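PDB 4CP6: choline binding protein PCPA from Streptococcus pneumoniae, which probably binds choline on the pneumococcal cell surface, displays a leucine-rich repeat region there, and serves as a vaccine antigen. Local coordinates for residues R134-A148 against S156-S170. Numbering follows the deposited sequence.
Sequences RAFDFSELEEIELPA and SAFSFSQKLKKLTFS
Phe136 and Phe158 run alongside each other from neighbouring coils of a leucine-rich repeat solenoid of the BspA type. Their planes are nearly parallel, 3° apart, but the rings are displaced so far that little of one lies over the other. Phe112 stacks with Phe136 from the preceding coil, so the phenylalanines form a ladder inside the solenoid. Phe158 can be followed outward. Its CB leads away from 134-148, but chi1 of -65°, with CG anti to the carbonyl carbon, brings the ring back. CD1 meets Phe136 CB and Leu141 CD2. Phe158 CE1 packs 3.6 Å from Phe136 CD2, and Leu141 CD2 and Ile144 CD1 lie at the ring edge. Phe158 CZ, at the tip, reaches Leu146 CD1 at 4.2 Å. Leu167 CD1 sits over one face of the ring.

Strands 143-146 and 166-169 run parallel. Ile144 N donates to Lys166 O, and Ile144 O accepts from Thr168 N. Leu146 repeats the pattern with Thr168 O and Ser170 N. Ile144 and Leu146 face inward with Leu167 and Phe169. Glu143 and Glu145 line the other face with Lys166 and Thr168. Glu142 O takes two bonds, from Lys165 N at 2.8 Å and Lys166 N at 3.2 Å.

At the turns, Phe160 CB lies over the Phe138 ring, 3.8 Å from its centroid. Ser156 CB covers one face of the Arg134 guanidinium. Arg134 NH1 bridges to Asp137 OD2, whose other oxygen bonds His113. The buried serine hydroxyls are joined in a short chain: Ser139 OG donates to Ser161 OG at 2.8 Å, and Ser161 OG donates to Phe158 O at 2.9 Å.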
loop_
_atom_site.group_PDB
_atom_site.type_symbol
_atom_site.label_atom_id
_atom_site.label_comp_id
_atom_site.label_asym_id
_atom_site.label_seq_id
_atom_site.Cartn_x
_atom_site.Cartn_y
_atom_site.Cartn_z
ATOM N N ARG A 134 -0.101 -10.878 7.282
ATOM C CA ARG A 134 -1.000 -11.597 6.365
ATOM C C ARG A 134 -2.051 -12.446 7.071
ATOM O O ARG A 134 -2.534 -13.443 6.499
ATOM C CB ARG A 134 -0.174 -12.422 5.339
ATOM C CG ARG A 134 0.634 -11.509 4.437
ATOM C CD ARG A 134 1.398 -12.250 3.349
ATOM N NE ARG A 134 2.051 -11.306 2.427
ATOM C CZ ARG A 134 1.438 -10.729 1.384
ATOM N NH1 ARG A 134 0.167 -11.028 1.094
ATOM N NH2 ARG A 134 2.096 -9.865 0.612
ATOM N N ALA A 135 -2.436 -12.067 8.295
ATOM C CA ALA A 135 -3.423 -12.892 8.998
ATOM C C ALA A 135 -4.730 -13.057 8.241
ATOM O O ALA A 135 -5.340 -14.135 8.324
ATOM C CB ALA A 135 -3.689 -12.327 10.371
ATOM N N PHE A 136 -5.159 -12.033 7.501
ATOM C CA PHE A 136 -6.421 -12.052 6.773
ATOM C C PHE A 136 -6.187 -11.686 5.322
ATOM O O PHE A 136 -7.108 -11.169 4.679
ATOM C CB PHE A 136 -7.422 -11.066 7.415
ATOM C CG PHE A 136 -7.832 -11.421 8.822
ATOM C CD1 PHE A 136 -8.896 -12.281 9.052
ATOM C CD2 PHE A 136 -7.120 -10.938 9.922
ATOM C CE1 PHE A 136 -9.290 -12.603 10.352
ATOM C CE2 PHE A 136 -7.506 -11.275 11.225
ATOM C CZ PHE A 136 -8.573 -12.125 11.421
ATOM N N ASP A 137 -4.999 -12.003 4.752
ATOM C CA ASP A 137 -4.826 -11.623 3.362
ATOM C C ASP A 137 -5.723 -12.465 2.449
ATOM O O ASP A 137 -5.995 -13.638 2.733
ATOM C CB ASP A 137 -3.362 -11.596 2.907
ATOM C CG ASP A 137 -2.663 -12.927 2.810
ATOM O OD1 ASP A 137 -3.107 -13.885 3.473
ATOM O OD2 ASP A 137 -1.658 -13.009 2.062
ATOM N N PHE A 138 -6.233 -11.856 1.379
ATOM C CA PHE A 138 -7.114 -12.516 0.398
ATOM C C PHE A 138 -8.413 -13.012 1.055
ATOM O O PHE A 138 -9.098 -13.878 0.501
ATOM C CB PHE A 138 -6.372 -13.665 -0.334
ATOM C CG PHE A 138 -5.188 -13.160 -1.127
ATOM C CD1 PHE A 138 -5.356 -12.650 -2.415
ATOM C CD2 PHE A 138 -3.908 -13.159 -0.578
ATOM C CE1 PHE A 138 -4.264 -12.185 -3.147
ATOM C CE2 PHE A 138 -2.808 -12.714 -1.325
ATOM C CZ PHE A 138 -2.999 -12.199 -2.584
ATOM N N SER A 139 -8.781 -12.454 2.223
ATOM C CA SER A 139 -9.988 -12.925 2.886
ATOM C C SER A 139 -11.267 -12.387 2.224
ATOM O O SER A 139 -11.235 -11.403 1.449
ATOM C CB SER A 139 -9.982 -12.556 4.362
ATOM O OG SER A 139 -10.415 -11.219 4.542
ATOM N N GLU A 140 -12.400 -13.028 2.564
ATOM C CA GLU A 140 -13.728 -12.593 2.105
ATOM C C GLU A 140 -14.440 -11.790 3.202
ATOM O O GLU A 140 -15.648 -11.566 3.134
ATOM C CB GLU A 140 -14.570 -13.810 1.720
ATOM C CG GLU A 140 -13.916 -14.637 0.626
ATOM C CD GLU A 140 -14.781 -15.707 -0.005
ATOM O OE1 GLU A 140 -16.023 -15.658 0.144
ATOM O OE2 GLU A 140 -14.205 -16.594 -0.671
ATOM N N LEU A 141 -13.672 -11.311 4.204
ATOM C CA LEU A 141 -14.205 -10.526 5.298
ATOM C C LEU A 141 -14.954 -9.301 4.776
ATOM O O LEU A 141 -14.449 -8.608 3.901
ATOM C CB LEU A 141 -13.013 -10.047 6.134
ATOM C CG LEU A 141 -13.218 -9.456 7.505
ATOM C CD1 LEU A 141 -13.961 -10.443 8.425
ATOM C CD2 LEU A 141 -11.839 -9.168 8.122
ATOM N N GLU A 142 -16.136 -9.048 5.320
ATOM C CA GLU A 142 -16.898 -7.873 4.937
ATOM C C GLU A 142 -16.896 -6.839 6.011
ATOM O O GLU A 142 -16.958 -5.660 5.693
ATOM C CB GLU A 142 -18.332 -8.242 4.535
ATOM C CG GLU A 142 -18.293 -9.153 3.319
ATOM C CD GLU A 142 -19.639 -9.566 2.774
ATOM O OE1 GLU A 142 -20.667 -9.273 3.425
ATOM O OE2 GLU A 142 -19.660 -10.214 1.704
ATOM N N GLU A 143 -16.890 -7.259 7.275
ATOM C CA GLU A 143 -16.941 -6.348 8.416
ATOM C C GLU A 143 -16.154 -6.906 9.579
ATOM O O GLU A 143 -16.244 -8.105 9.876
ATOM C CB GLU A 143 -18.406 -6.197 8.909
ATOM C CG GLU A 143 -19.295 -5.345 8.013
ATOM C CD GLU A 143 -20.618 -4.903 8.616
ATOM O OE1 GLU A 143 -20.936 -5.322 9.753
ATOM O OE2 GLU A 143 -21.338 -4.128 7.945
ATOM N N ILE A 144 -15.438 -6.025 10.294
ATOM C CA ILE A 144 -14.725 -6.413 11.502
ATOM C C ILE A 144 -14.546 -5.194 12.381
ATOM O O ILE A 144 -14.240 -4.098 11.883
ATOM C CB ILE A 144 -13.349 -7.113 11.195
ATOM C CG1 ILE A 144 -12.748 -7.817 12.447
ATOM C CG2 ILE A 144 -12.327 -6.108 10.576
ATOM C CD1 ILE A 144 -11.495 -8.690 12.169
ATOM N N GLU A 145 -14.747 -5.378 13.683
ATOM C CA GLU A 145 -14.509 -4.346 14.677
ATOM C C GLU A 145 -13.383 -4.879 15.550
ATOM O O GLU A 145 -13.566 -5.888 16.259
ATOM C CB GLU A 145 -15.753 -4.091 15.525
ATOM C CG GLU A 145 -15.517 -3.005 16.562
ATOM C CD GLU A 145 -16.731 -2.527 17.343
ATOM O OE1 GLU A 145 -17.877 -2.717 16.873
ATOM O OE2 GLU A 145 -16.525 -1.880 18.392
ATOM N N LEU A 146 -12.183 -4.251 15.463
ATOM C CA LEU A 146 -11.012 -4.728 16.184
ATOM C C LEU A 146 -11.054 -4.310 17.625
ATOM O O LEU A 146 -11.456 -3.170 17.910
ATOM C CB LEU A 146 -9.722 -4.317 15.461
ATOM C CG LEU A 146 -9.602 -4.970 14.075
ATOM C CD1 LEU A 146 -8.483 -4.358 13.260
ATOM C CD2 LEU A 146 -9.379 -6.482 14.183
ATOM N N PRO A 147 -10.698 -5.196 18.562
ATOM C CA PRO A 147 -10.887 -4.880 19.990
ATOM C C PRO A 147 -9.896 -3.860 20.498
ATOM O O PRO A 147 -8.832 -3.674 19.905
ATOM C CB PRO A 147 -10.684 -6.230 20.679
ATOM C CG PRO A 147 -9.747 -6.982 19.755
ATOM C CD PRO A 147 -10.225 -6.582 18.369
ATOM N N ALA A 148 -10.223 -3.249 21.638
ATOM C CA ALA A 148 -9.390 -2.231 22.250
ATOM C C ALA A 148 -7.998 -2.712 22.641
ATOM O O ALA A 148 -7.038 -1.945 22.630
ATOM C CB ALA A 148 -10.101 -1.679 23.485
ATOM N N SER A 156 0.740 -6.465 5.549
ATOM C CA SER A 156 -0.247 -7.013 4.623
ATOM C C SER A 156 -1.367 -7.760 5.354
ATOM O O SER A 156 -1.987 -8.665 4.769
ATOM C CB SER A 156 0.449 -7.923 3.606
ATOM O OG SER A 156 1.292 -7.126 2.785
ATOM N N ALA A 157 -1.669 -7.368 6.608
ATOM C CA ALA A 157 -2.659 -8.140 7.374
ATOM C C ALA A 157 -4.013 -8.292 6.724
ATOM O O ALA A 157 -4.605 -9.368 6.845
ATOM C CB ALA A 157 -2.833 -7.564 8.781
ATOM N N PHE A 158 -4.529 -7.269 6.042
ATOM C CA PHE A 158 -5.845 -7.374 5.400
ATOM C C PHE A 158 -5.740 -7.232 3.897
ATOM O O PHE A 158 -6.761 -7.115 3.228
ATOM C CB PHE A 158 -6.830 -6.307 5.961
ATOM C CG PHE A 158 -7.136 -6.515 7.420
ATOM C CD1 PHE A 158 -8.135 -7.398 7.817
ATOM C CD2 PHE A 158 -6.374 -5.891 8.405
ATOM C CE1 PHE A 158 -8.397 -7.631 9.170
ATOM C CE2 PHE A 158 -6.626 -6.134 9.767
ATOM C CZ PHE A 158 -7.626 -7.021 10.136
ATOM N N SER A 159 -4.519 -7.260 3.356
ATOM C CA SER A 159 -4.288 -7.045 1.943
ATOM C C SER A 159 -5.152 -7.970 1.107
ATOM O O SER A 159 -5.242 -9.178 1.390
ATOM C CB SER A 159 -2.817 -7.263 1.619
ATOM O OG SER A 159 -2.550 -7.034 0.241
ATOM N N PHE A 160 -5.750 -7.422 0.048
ATOM C CA PHE A 160 -6.548 -8.187 -0.912
ATOM C C PHE A 160 -7.857 -8.719 -0.322
ATOM O O PHE A 160 -8.454 -9.648 -0.891
ATOM C CB PHE A 160 -5.711 -9.292 -1.581
ATOM C CG PHE A 160 -5.322 -8.969 -2.999
ATOM C CD1 PHE A 160 -6.287 -8.861 -3.994
ATOM C CD2 PHE A 160 -3.992 -8.810 -3.350
ATOM C CE1 PHE A 160 -5.925 -8.558 -5.317
ATOM C CE2 PHE A 160 -3.631 -8.496 -4.664
ATOM C CZ PHE A 160 -4.600 -8.405 -5.639
ATOM N N SER A 161 -8.326 -8.126 0.788
ATOM C CA SER A 161 -9.658 -8.427 1.319
ATOM C C SER A 161 -10.630 -7.543 0.512
ATOM O O SER A 161 -11.011 -6.451 0.945
ATOM C CB SER A 161 -9.736 -8.136 2.819
ATOM O OG SER A 161 -8.909 -9.032 3.544
ATOM N N GLN A 162 -10.953 -7.999 -0.688
ATOM C CA GLN A 162 -11.676 -7.196 -1.669
ATOM C C GLN A 162 -13.102 -6.857 -1.310
ATOM O O GLN A 162 -13.608 -5.891 -1.875
ATOM C CB GLN A 162 -11.617 -7.841 -3.027
ATOM C CG GLN A 162 -10.217 -7.744 -3.609
ATOM C CD GLN A 162 -10.122 -8.387 -4.967
ATOM O OE1 GLN A 162 -10.649 -9.483 -5.223
ATOM N NE2 GLN A 162 -9.412 -7.730 -5.856
ATOM N N LYS A 163 -13.741 -7.609 -0.400
ATOM C CA LYS A 163 -15.120 -7.328 -0.021
ATOM C C LYS A 163 -15.203 -6.576 1.307
ATOM O O LYS A 163 -16.301 -6.270 1.766
ATOM C CB LYS A 163 -15.889 -8.667 0.093
ATOM C CG LYS A 163 -16.085 -9.412 -1.260
ATOM C CD LYS A 163 -16.944 -8.611 -2.246
ATOM C CE LYS A 163 -17.027 -9.237 -3.620
ATOM N NZ LYS A 163 -17.533 -8.263 -4.625
ATOM N N LEU A 164 -14.049 -6.269 1.927
ATOM C CA LEU A 164 -14.043 -5.582 3.230
ATOM C C LEU A 164 -14.665 -4.188 3.078
ATOM O O LEU A 164 -14.174 -3.360 2.314
ATOM C CB LEU A 164 -12.608 -5.530 3.784
ATOM C CG LEU A 164 -12.428 -4.858 5.135
ATOM C CD1 LEU A 164 -13.211 -5.596 6.269
ATOM C CD2 LEU A 164 -10.960 -4.735 5.457
ATOM N N LYS A 165 -15.806 -3.970 3.755
ATOM C CA LYS A 165 -16.525 -2.713 3.622
ATOM C C LYS A 165 -16.525 -1.890 4.904
ATOM O O LYS A 165 -16.723 -0.680 4.835
ATOM C CB LYS A 165 -17.958 -2.892 3.051
ATOM C CG LYS A 165 -18.963 -3.633 3.918
ATOM C CD LYS A 165 -20.386 -3.345 3.427
ATOM C CE LYS A 165 -21.441 -3.676 4.457
ATOM N NZ LYS A 165 -22.798 -3.239 4.019
ATOM N N LYS A 166 -16.332 -2.512 6.054
ATOM C CA LYS A 166 -16.302 -1.783 7.317
ATOM C C LYS A 166 -15.198 -2.328 8.187
ATOM O O LYS A 166 -15.185 -3.521 8.472
ATOM C CB LYS A 166 -17.673 -1.831 8.020
ATOM C CG LYS A 166 -17.759 -0.904 9.238
ATOM C CD LYS A 166 -19.188 -0.854 9.776
ATOM C CE LYS A 166 -19.237 -0.357 11.197
ATOM N NZ LYS A 166 -20.639 -0.241 11.679
ATOM N N LEU A 167 -14.265 -1.472 8.592
ATOM C CA LEU A 167 -13.173 -1.868 9.464
ATOM C C LEU A 167 -13.103 -0.784 10.495
ATOM O O LEU A 167 -12.795 0.361 10.150
ATOM C CB LEU A 167 -11.829 -2.025 8.725
ATOM C CG LEU A 167 -10.746 -2.748 9.622
ATOM C CD1 LEU A 167 -9.944 -3.771 8.859
ATOM C CD2 LEU A 167 -9.820 -1.766 10.293
ATOM N N THR A 168 -13.439 -1.116 11.740
ATOM C CA THR A 168 -13.460 -0.135 12.820
ATOM C C THR A 168 -12.681 -0.652 14.016
ATOM O O THR A 168 -12.295 -1.824 14.067
ATOM C CB THR A 168 -14.893 0.164 13.250
ATOM O OG1 THR A 168 -15.508 -1.052 13.679
ATOM C CG2 THR A 168 -15.734 0.803 12.146
ATOM N N PHE A 169 -12.432 0.239 14.975
ATOM C CA PHE A 169 -11.664 -0.047 16.176
ATOM C C PHE A 169 -12.503 0.332 17.354
ATOM O O PHE A 169 -13.036 1.449 17.400
ATOM C CB PHE A 169 -10.341 0.759 16.170
ATOM C CG PHE A 169 -9.535 0.580 14.904
ATOM C CD1 PHE A 169 -8.678 -0.511 14.749
ATOM C CD2 PHE A 169 -9.676 1.461 13.847
ATOM C CE1 PHE A 169 -7.963 -0.687 13.556
ATOM C CE2 PHE A 169 -8.962 1.283 12.659
ATOM C CZ PHE A 169 -8.104 0.218 12.531
ATOM N N SER A 170 -12.676 -0.608 18.285
ATOM C CA SER A 170 -13.446 -0.387 19.505
ATOM C C SER A 170 -12.916 0.834 20.273
ATOM O O SER A 170 -11.749 1.246 20.101
ATOM C CB SER A 170 -13.382 -1.626 20.377
ATOM O OG SER A 170 -14.048 -2.689 19.711
HETATM O O HOH W 1 -1.128 -9.135 -0.819
HETATM O O HOH W 2 -12.823 -9.165 1.790
HETATM O O HOH W 3 -11.437 -10.990 -1.342
HETATM O O HOH W 4 -16.739 -2.658 11.851
HETATM O O HOH W 5 -17.724 -0.524 15.124
HETATM O O HOH W 6 -9.932 -0.777 19.265
#